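Local coordinates for protein serpin B3 (Homo sapiens, PDB 4ZK3) that probably inhibits proteases as a member of the serpin family and, as the Pso p27 form, builds compact units that form large psoriasis-associated aggregates, at residues 102-107 against 148-153; 156-161 against 340-345; 288-293 against 331-336. One frame throughout, in Å; residues are numbered along the deposited sequence.

Contact 1: 102-107 against 148-153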
# COMPACT_ATOMS: atom_id res chain seq x y z
N LYS A 102 -7.98 8.42 -5.04
CA LYS A 102 -9.08 8.37 -4.16
C LYS A 102 -8.91 7.28 -3.15
O LYS A 102 -8.26 6.26 -3.41
CB LYS A 102 -10.40 8.26 -4.87
CG LYS A 102 -10.59 7.07 -5.71
CD LYS A 102 -11.96 6.98 -6.37
CE LYS A 102 -11.91 5.89 -7.41
NZ LYS A 102 -13.26 5.34 -7.81
N ILE A 103 -9.46 7.52 -1.98
CA ILE A 103 -9.37 6.58 -0.88
C ILE A 103 -10.65 6.61 -0.12
O ILE A 103 -11.17 7.70 0.16
CB ILE A 103 -8.14 6.92 -0.03
CG1 ILE A 103 -7.85 5.81 1.00
CG2 ILE A 103 -8.29 8.27 0.63
CD1 ILE A 103 -6.44 5.87 1.46
N ALA A 104 -11.12 5.45 0.30
CA ALA A 104 -12.33 5.39 1.10
C ALA A 104 -12.19 4.32 2.19
O ALA A 104 -11.52 3.28 1.99
CB ALA A 104 -13.48 5.01 0.20
N ASN A 105 -12.92 4.56 3.27
CA ASN A 105 -13.01 3.71 4.40
C ASN A 105 -14.44 3.37 4.63
O ASN A 105 -15.31 4.21 4.48
CB ASN A 105 -12.45 4.47 5.62
CG ASN A 105 -10.98 4.66 5.53
OD1 ASN A 105 -10.42 5.79 5.61
ND2 ASN A 105 -10.32 3.57 5.34
N LYS A 106 -14.73 2.14 5.00
CA LYS A 106 -16.09 1.73 5.27
C LYS A 106 -16.21 0.65 6.34
O LYS A 106 -15.42 -0.24 6.41
CB LYS A 106 -16.77 1.24 3.96
CG LYS A 106 -18.30 1.09 4.09
CD LYS A 106 -18.95 0.85 2.74
CE LYS A 106 -20.45 0.69 2.83
NZ LYS A 106 -21.14 0.70 1.49
N LEU A 107 -17.26 0.77 7.16
CA LEU A 107 -17.66 -0.22 8.12
C LEU A 107 -18.89 -0.99 7.64
O LEU A 107 -19.95 -0.44 7.41
CB LEU A 107 -17.89 0.43 9.49
CG LEU A 107 -18.56 -0.45 10.54
CD1 LEU A 107 -17.77 -1.70 10.84
CD2 LEU A 107 -18.83 0.26 11.84
N ASN A 148 -16.94 -7.37 -1.29
CA ASN A 148 -16.05 -7.55 -2.44
C ASN A 148 -16.49 -6.66 -3.63
O ASN A 148 -15.65 -6.05 -4.28
CB ASN A 148 -15.88 -9.04 -2.80
CG ASN A 148 -15.02 -9.82 -1.81
OD1 ASN A 148 -14.29 -9.28 -0.99
ND2 ASN A 148 -15.12 -11.11 -1.88
N SER A 149 -17.81 -6.47 -3.87
CA SER A 149 -18.25 -5.59 -4.96
C SER A 149 -18.09 -4.16 -4.66
O SER A 149 -17.76 -3.36 -5.56
CB SER A 149 -19.74 -5.84 -5.41
OG SER A 149 -19.84 -7.17 -5.84
N TRP A 150 -18.38 -3.74 -3.44
CA TRP A 150 -18.06 -2.39 -3.07
C TRP A 150 -16.58 -2.06 -3.34
O TRP A 150 -16.23 -0.99 -3.91
CB TRP A 150 -18.37 -2.13 -1.60
CG TRP A 150 -18.11 -0.76 -1.23
CD1 TRP A 150 -18.89 0.30 -1.47
CD2 TRP A 150 -16.94 -0.26 -0.54
NE1 TRP A 150 -18.29 1.45 -0.98
CE2 TRP A 150 -17.10 1.13 -0.40
CE3 TRP A 150 -15.77 -0.86 -0.03
CZ2 TRP A 150 -16.17 1.92 0.25
CZ3 TRP A 150 -14.83 -0.06 0.57
CH2 TRP A 150 -15.04 1.31 0.73
N VAL A 151 -15.71 -2.98 -2.96
CA VAL A 151 -14.28 -2.82 -3.21
C VAL A 151 -13.96 -2.69 -4.71
O VAL A 151 -13.23 -1.80 -5.08
CB VAL A 151 -13.47 -3.94 -2.54
CG1 VAL A 151 -12.03 -3.90 -3.01
CG2 VAL A 151 -13.54 -3.81 -1.00
N GLU A 152 -14.48 -3.58 -5.55
CA GLU A 152 -14.40 -3.40 -7.01
C GLU A 152 -14.80 -2.02 -7.42
O GLU A 152 -14.11 -1.35 -8.22
CB GLU A 152 -15.23 -4.43 -7.79
CG GLU A 152 -14.80 -5.86 -7.56
CD GLU A 152 -15.31 -6.79 -8.70
OE1 GLU A 152 -15.72 -6.26 -9.76
OE2 GLU A 152 -15.29 -8.03 -8.54
N SER A 153 -15.89 -1.54 -6.84
CA SER A 153 -16.47 -0.27 -7.19
C SER A 153 -15.59 0.89 -6.79
O SER A 153 -15.72 1.95 -7.38
CB SER A 153 -17.92 -0.11 -6.60
OG SER A 153 -17.95 0.58 -5.34
O HOH W 1 -13.56 3.01 -9.21

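Contact 2: 156-161 against 340-345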
# COMPACT_ATOMS: atom_id res chain seq x y z
N ASN A 156 -11.83 0.75 -9.68
CA ASN A 156 -12.01 0.58 -11.12
C ASN A 156 -12.02 -0.95 -11.47
O ASN A 156 -11.45 -1.42 -12.46
CB ASN A 156 -10.93 1.37 -11.89
CG ASN A 156 -11.17 1.36 -13.42
OD1 ASN A 156 -10.23 1.37 -14.26
ND2 ASN A 156 -12.43 1.33 -13.78
N GLU A 157 -12.68 -1.71 -10.63
CA GLU A 157 -12.67 -3.17 -10.68
C GLU A 157 -11.37 -3.91 -10.68
O GLU A 157 -11.39 -5.10 -11.05
CB GLU A 157 -13.52 -3.69 -11.87
CG GLU A 157 -14.99 -3.46 -11.68
CD GLU A 157 -15.50 -2.32 -12.54
OE1 GLU A 157 -16.30 -2.64 -13.47
OE2 GLU A 157 -15.09 -1.16 -12.32
N LYS A 158 -10.27 -3.27 -10.26
CA LYS A 158 -8.95 -3.96 -10.24
C LYS A 158 -8.73 -4.88 -9.07
O LYS A 158 -7.84 -5.75 -9.13
CB LYS A 158 -7.79 -2.93 -10.21
CG LYS A 158 -7.69 -2.06 -11.45
CD LYS A 158 -7.81 -2.84 -12.76
CE LYS A 158 -7.93 -1.90 -13.93
NZ LYS A 158 -8.11 -2.66 -15.16
N ILE A 159 -9.40 -4.63 -7.93
CA ILE A 159 -9.28 -5.52 -6.78
C ILE A 159 -10.57 -6.33 -6.70
O ILE A 159 -11.61 -5.79 -6.28
CB ILE A 159 -9.06 -4.76 -5.46
CG1 ILE A 159 -7.85 -3.84 -5.65
CG2 ILE A 159 -8.88 -5.76 -4.34
CD1 ILE A 159 -6.55 -4.61 -5.90
N LYS A 160 -10.50 -7.56 -7.15
CA LYS A 160 -11.63 -8.48 -7.09
C LYS A 160 -11.46 -9.48 -6.01
O LYS A 160 -10.37 -9.87 -5.71
CB LYS A 160 -11.72 -9.22 -8.42
CG LYS A 160 -11.97 -8.34 -9.65
CD LYS A 160 -12.39 -9.28 -10.83
CE LYS A 160 -12.92 -8.53 -11.99
NZ LYS A 160 -11.93 -7.51 -12.37
N ASN A 161 -12.58 -9.90 -5.40
CA ASN A 161 -12.56 -11.01 -4.46
C ASN A 161 -11.61 -10.73 -3.25
O ASN A 161 -10.89 -11.60 -2.76
CB ASN A 161 -12.29 -12.35 -5.18
CG ASN A 161 -12.69 -13.57 -4.33
OD1 ASN A 161 -11.86 -14.41 -3.99
ND2 ASN A 161 -13.96 -13.67 -4.01
N GLY A 340 0.94 5.93 -18.58
CA GLY A 340 1.14 6.12 -17.15
C GLY A 340 0.97 4.89 -16.31
O GLY A 340 1.48 3.78 -16.61
N ALA A 341 0.34 5.05 -15.15
CA ALA A 341 0.20 3.89 -14.28
C ALA A 341 -1.15 3.91 -13.60
O ALA A 341 -1.77 4.95 -13.52
CB ALA A 341 1.35 3.86 -13.27
N GLU A 342 -1.58 2.75 -13.16
CA GLU A 342 -2.83 2.58 -12.47
C GLU A 342 -2.52 1.68 -11.34
O GLU A 342 -1.90 0.60 -11.55
CB GLU A 342 -3.87 1.91 -13.39
CG GLU A 342 -5.23 1.66 -12.75
CD GLU A 342 -6.26 1.07 -13.76
OE1 GLU A 342 -5.84 0.46 -14.79
OE2 GLU A 342 -7.48 1.19 -13.49
N ALA A 343 -2.91 2.10 -10.13
CA ALA A 343 -2.61 1.32 -8.97
C ALA A 343 -3.80 1.30 -8.03
O ALA A 343 -4.43 2.36 -7.87
CB ALA A 343 -1.37 1.86 -8.26
N ALA A 344 -4.02 0.14 -7.39
CA ALA A 344 -5.14 -0.05 -6.48
C ALA A 344 -4.84 -0.99 -5.40
O ALA A 344 -4.06 -1.90 -5.58
CB ALA A 344 -6.38 -0.55 -7.23
N ALA A 345 -5.50 -0.83 -4.25
CA ALA A 345 -5.33 -1.82 -3.16
C ALA A 345 -6.47 -1.73 -2.24
O ALA A 345 -7.25 -0.74 -2.25
CB ALA A 345 -4.01 -1.62 -2.42

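Contact 3: 288-293 against 331-336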
# COMPACT_ATOMS: atom_id res chain seq x y z
N LYS A 288 2.77 -5.63 -14.98
CA LYS A 288 1.58 -5.74 -14.16
C LYS A 288 1.88 -6.60 -12.98
O LYS A 288 2.42 -7.70 -13.15
CB LYS A 288 0.48 -6.38 -14.99
CG LYS A 288 -0.83 -6.67 -14.27
CD LYS A 288 -1.87 -7.27 -15.20
CE LYS A 288 -2.39 -6.22 -16.15
NZ LYS A 288 -3.39 -6.80 -17.08
N VAL A 289 1.60 -6.13 -11.78
CA VAL A 289 1.76 -6.95 -10.62
C VAL A 289 0.43 -7.03 -9.83
O VAL A 289 -0.17 -5.99 -9.52
CB VAL A 289 2.88 -6.40 -9.72
CG1 VAL A 289 2.94 -7.12 -8.38
CG2 VAL A 289 4.23 -6.46 -10.42
N GLU A 290 0.07 -8.24 -9.39
CA GLU A 290 -1.09 -8.48 -8.62
C GLU A 290 -0.73 -9.38 -7.47
O GLU A 290 -0.25 -10.47 -7.68
CB GLU A 290 -2.13 -9.10 -9.51
CG GLU A 290 -2.41 -8.29 -10.75
CD GLU A 290 -3.63 -8.79 -11.52
OE1 GLU A 290 -3.49 -9.11 -12.71
OE2 GLU A 290 -4.76 -8.79 -10.94
N GLU A 291 -0.87 -8.93 -6.24
CA GLU A 291 -0.55 -9.80 -5.13
C GLU A 291 -1.56 -9.72 -4.00
O GLU A 291 -2.22 -8.67 -3.79
CB GLU A 291 0.83 -9.46 -4.57
CG GLU A 291 2.00 -9.48 -5.55
CD GLU A 291 2.39 -10.86 -6.08
OE1 GLU A 291 2.19 -11.90 -5.40
OE2 GLU A 291 2.92 -10.85 -7.18
N SER A 292 -1.65 -10.81 -3.24
CA SER A 292 -2.49 -10.92 -2.05
C SER A 292 -1.70 -11.22 -0.79
O SER A 292 -0.76 -11.95 -0.83
CB SER A 292 -3.49 -12.06 -2.24
OG SER A 292 -4.31 -11.79 -3.35
N TYR A 293 -2.17 -10.74 0.37
CA TYR A 293 -1.51 -11.00 1.63
C TYR A 293 -2.53 -11.33 2.66
O TYR A 293 -3.52 -10.60 2.81
CB TYR A 293 -0.62 -9.82 2.12
CG TYR A 293 0.37 -9.40 1.04
CD1 TYR A 293 -0.01 -8.54 0.01
CD2 TYR A 293 1.63 -9.94 1.01
CE1 TYR A 293 0.89 -8.22 -0.99
CE2 TYR A 293 2.52 -9.64 0.02
CZ TYR A 293 2.14 -8.77 -0.96
OH TYR A 293 3.02 -8.53 -1.97
N LYS A 331 -4.96 -6.92 -0.70
CA LYS A 331 -4.75 -7.24 -2.08
C LYS A 331 -4.43 -5.96 -2.88
O LYS A 331 -5.00 -4.91 -2.69
CB LYS A 331 -6.03 -7.94 -2.59
CG LYS A 331 -5.80 -8.70 -3.87
CD LYS A 331 -7.02 -9.53 -4.26
CE LYS A 331 -6.77 -10.19 -5.60
NZ LYS A 331 -7.88 -11.14 -5.89
N ALA A 332 -3.54 -6.08 -3.85
CA ALA A 332 -3.01 -4.91 -4.53
C ALA A 332 -2.68 -5.22 -5.98
O ALA A 332 -2.36 -6.37 -6.33
CB ALA A 332 -1.77 -4.35 -3.80
N PHE A 333 -2.78 -4.19 -6.81
CA PHE A 333 -2.62 -4.26 -8.28
C PHE A 333 -1.86 -3.03 -8.77
O PHE A 333 -2.14 -1.90 -8.33
CB PHE A 333 -4.04 -4.20 -8.89
CG PHE A 333 -4.08 -4.00 -10.40
CD1 PHE A 333 -4.01 -2.71 -10.96
CD2 PHE A 333 -4.24 -5.09 -11.25
CE1 PHE A 333 -4.03 -2.52 -12.37
CE2 PHE A 333 -4.33 -4.90 -12.66
CZ PHE A 333 -4.22 -3.62 -13.21
N VAL A 334 -0.91 -3.21 -9.68
CA VAL A 334 -0.36 -2.07 -10.40
C VAL A 334 -0.13 -2.50 -11.84
O VAL A 334 0.27 -3.65 -12.10
CB VAL A 334 0.99 -1.57 -9.75
CG1 VAL A 334 2.04 -2.67 -9.69
CG2 VAL A 334 1.52 -0.30 -10.39
N GLU A 335 -0.36 -1.56 -12.74
CA GLU A 335 0.06 -1.74 -14.13
C GLU A 335 0.71 -0.48 -14.62
O GLU A 335 0.19 0.61 -14.47
CB GLU A 335 -1.14 -2.07 -15.06
CG GLU A 335 -0.68 -2.28 -16.51
CD GLU A 335 -1.72 -2.85 -17.43
OE1 GLU A 335 -2.92 -2.73 -17.15
OE2 GLU A 335 -1.30 -3.40 -18.46
N VAL A 336 1.83 -0.66 -15.28
CA VAL A 336 2.58 0.43 -15.91
C VAL A 336 2.55 0.27 -17.45
O VAL A 336 2.77 -0.81 -17.96
CB VAL A 336 4.02 0.36 -15.31
CG1 VAL A 336 5.06 1.13 -16.12
CG2 VAL A 336 3.96 0.88 -13.87

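Contact 1: 102-107 against 148-153
Helix F of the serpin fold, here helix 140-153, lies over the central beta-sheet A; here W150 brings its indole to K106 and A104 of strand 99-110. Helix and strand run nearly antiparallel, their segment axes 10.7 Å apart at an angle of 162°. With CG anti to the backbone N (chi1 -177°), W150 turns one ring face to K106, whose side chain is extended beyond CG and crosses the indole obliquely. Three parts of the lysine touch that ring: CB sits 3.7 Å from CH2 of W150, CD makes a CH-pi contact 3.9 Å from the centroid of the five-membered ring, and NZ lies over the face of that ring in a cation-pi contact, 4.1 Å from its centroid. A104 adds its CB, 4.1 Å from CH2 of W150, in an oblique approach to the benzo end. At the other end of the strand segment K102 reaches the helix through water: its NZ donates to a water at 2.7 Å, which in turn donates to O of S153 at 3.0 Å. Within the helix, OG of S153 gives a hydrogen bond to O of W150 on an in-plane lone pair. The ammonium of K106 also forms a salt bridge with E132 of strand 130-134, so its charge probably has two partners, the carboxylate and the aromatic face, while the lysine chain packs on the same ring.

Contact 2: 156-161 against 340-345
The carboxylate of E342 and the amide of N156 are the flat groups of this contact, their planes 30° apart and so nearly coplanar. K158 approaches the same carboxylate from out of its plane. Bent at chi2 (-46°), its chain sets CE 3.2 Å from OE2 of E342 and almost as near OE1, whereas its NZ is 3.9 Å from OE1 of E342, a long salt bridge. The hydroxyl of Y181 is hydrogen-bonded to OE2 of E342, and the lysine close by would be expected to favour the charged form of this buried acid. Further along, the contact turns apolar. CG1 of I159 rests 3.9 Å from CB of A344, and CB of K158 flanks the same alanine methyl; CD1 of I159 packs on the backbone carbonyl, 3.7 Å from O of A344. Residues 156-161 belong to the loop that leads from helix 140-153 to strand 174-185, and they lie over strand 340-351. That strand bonds to strand 174-185 along one edge and strand 325-336 along the other, where F333 also touches K158 and I159, a position consistent with an inserted reactive-centre loop in beta-sheet A, as in cleaved serpins.

Contact 3: 288-293 against 331-336
V289 pairs with V334, and E291 with A332, as the hydrogen-bonded pairs of the antiparallel segments 288-293 and 331-336, whose axes approach to 4.7 Å. N of V289 donates to O of V334 at 2.8 Å and N of V334 returns a bond to O of V289 at 2.9 Å; E291 and A332 exchange a second such pair. CB of V289 packs 3.8 Å from CG1 of V334, a branch that lies between backbone N and carbonyl carbon (chi1 57°). The face carrying K288, E290 and S292 is more polar. There E290 runs beside F333, its CG 3.7 Å from CD2 of F333, and its OE2 meets the ring edge in plane, the carboxylate turned 75° from the ring. CE of K288 rests 3.7 Å from CD of E335, with the charged atoms beyond salt-bridge range, and OG of S292 lies 3.5 Å from CG of K331. Farther out, K331 NZ is hydrogen-bonded to O of K160, and L162 touches the K331 side chain. On the valine face F28 of strand 27-29 touches V289, A332 and V334. Within beta-sheet A, strand 325-336 has strand 276-294 on one edge; on the other, F333 and E335 form backbone bonds with A344 and E342.

How the contacts relate
From the N terminus, contact 1 is the first to close, bringing helix 140-153 back onto strand 99-110. Contact 2 opens just beyond it, and a hydrogen bond probably joins N of E157 to O of E152, 2.8 Å away, carrying the helix end into loop 156-161. The long span to strand 340-351 then encloses contact 3 entirely, since both 288-293 and 331-336 follow residue 161 and precede residue 340; contact 1 stays in series with both. Contacts 2 and 3 lie on adjacent strands, 340-351 and 325-336, whereas contacts 1 and 3 do not touch. Contacts 1 and 2 set helix F and the loop after it on one face of beta-sheet A, while contact 3 joins strands 276-294 and 325-336 within it.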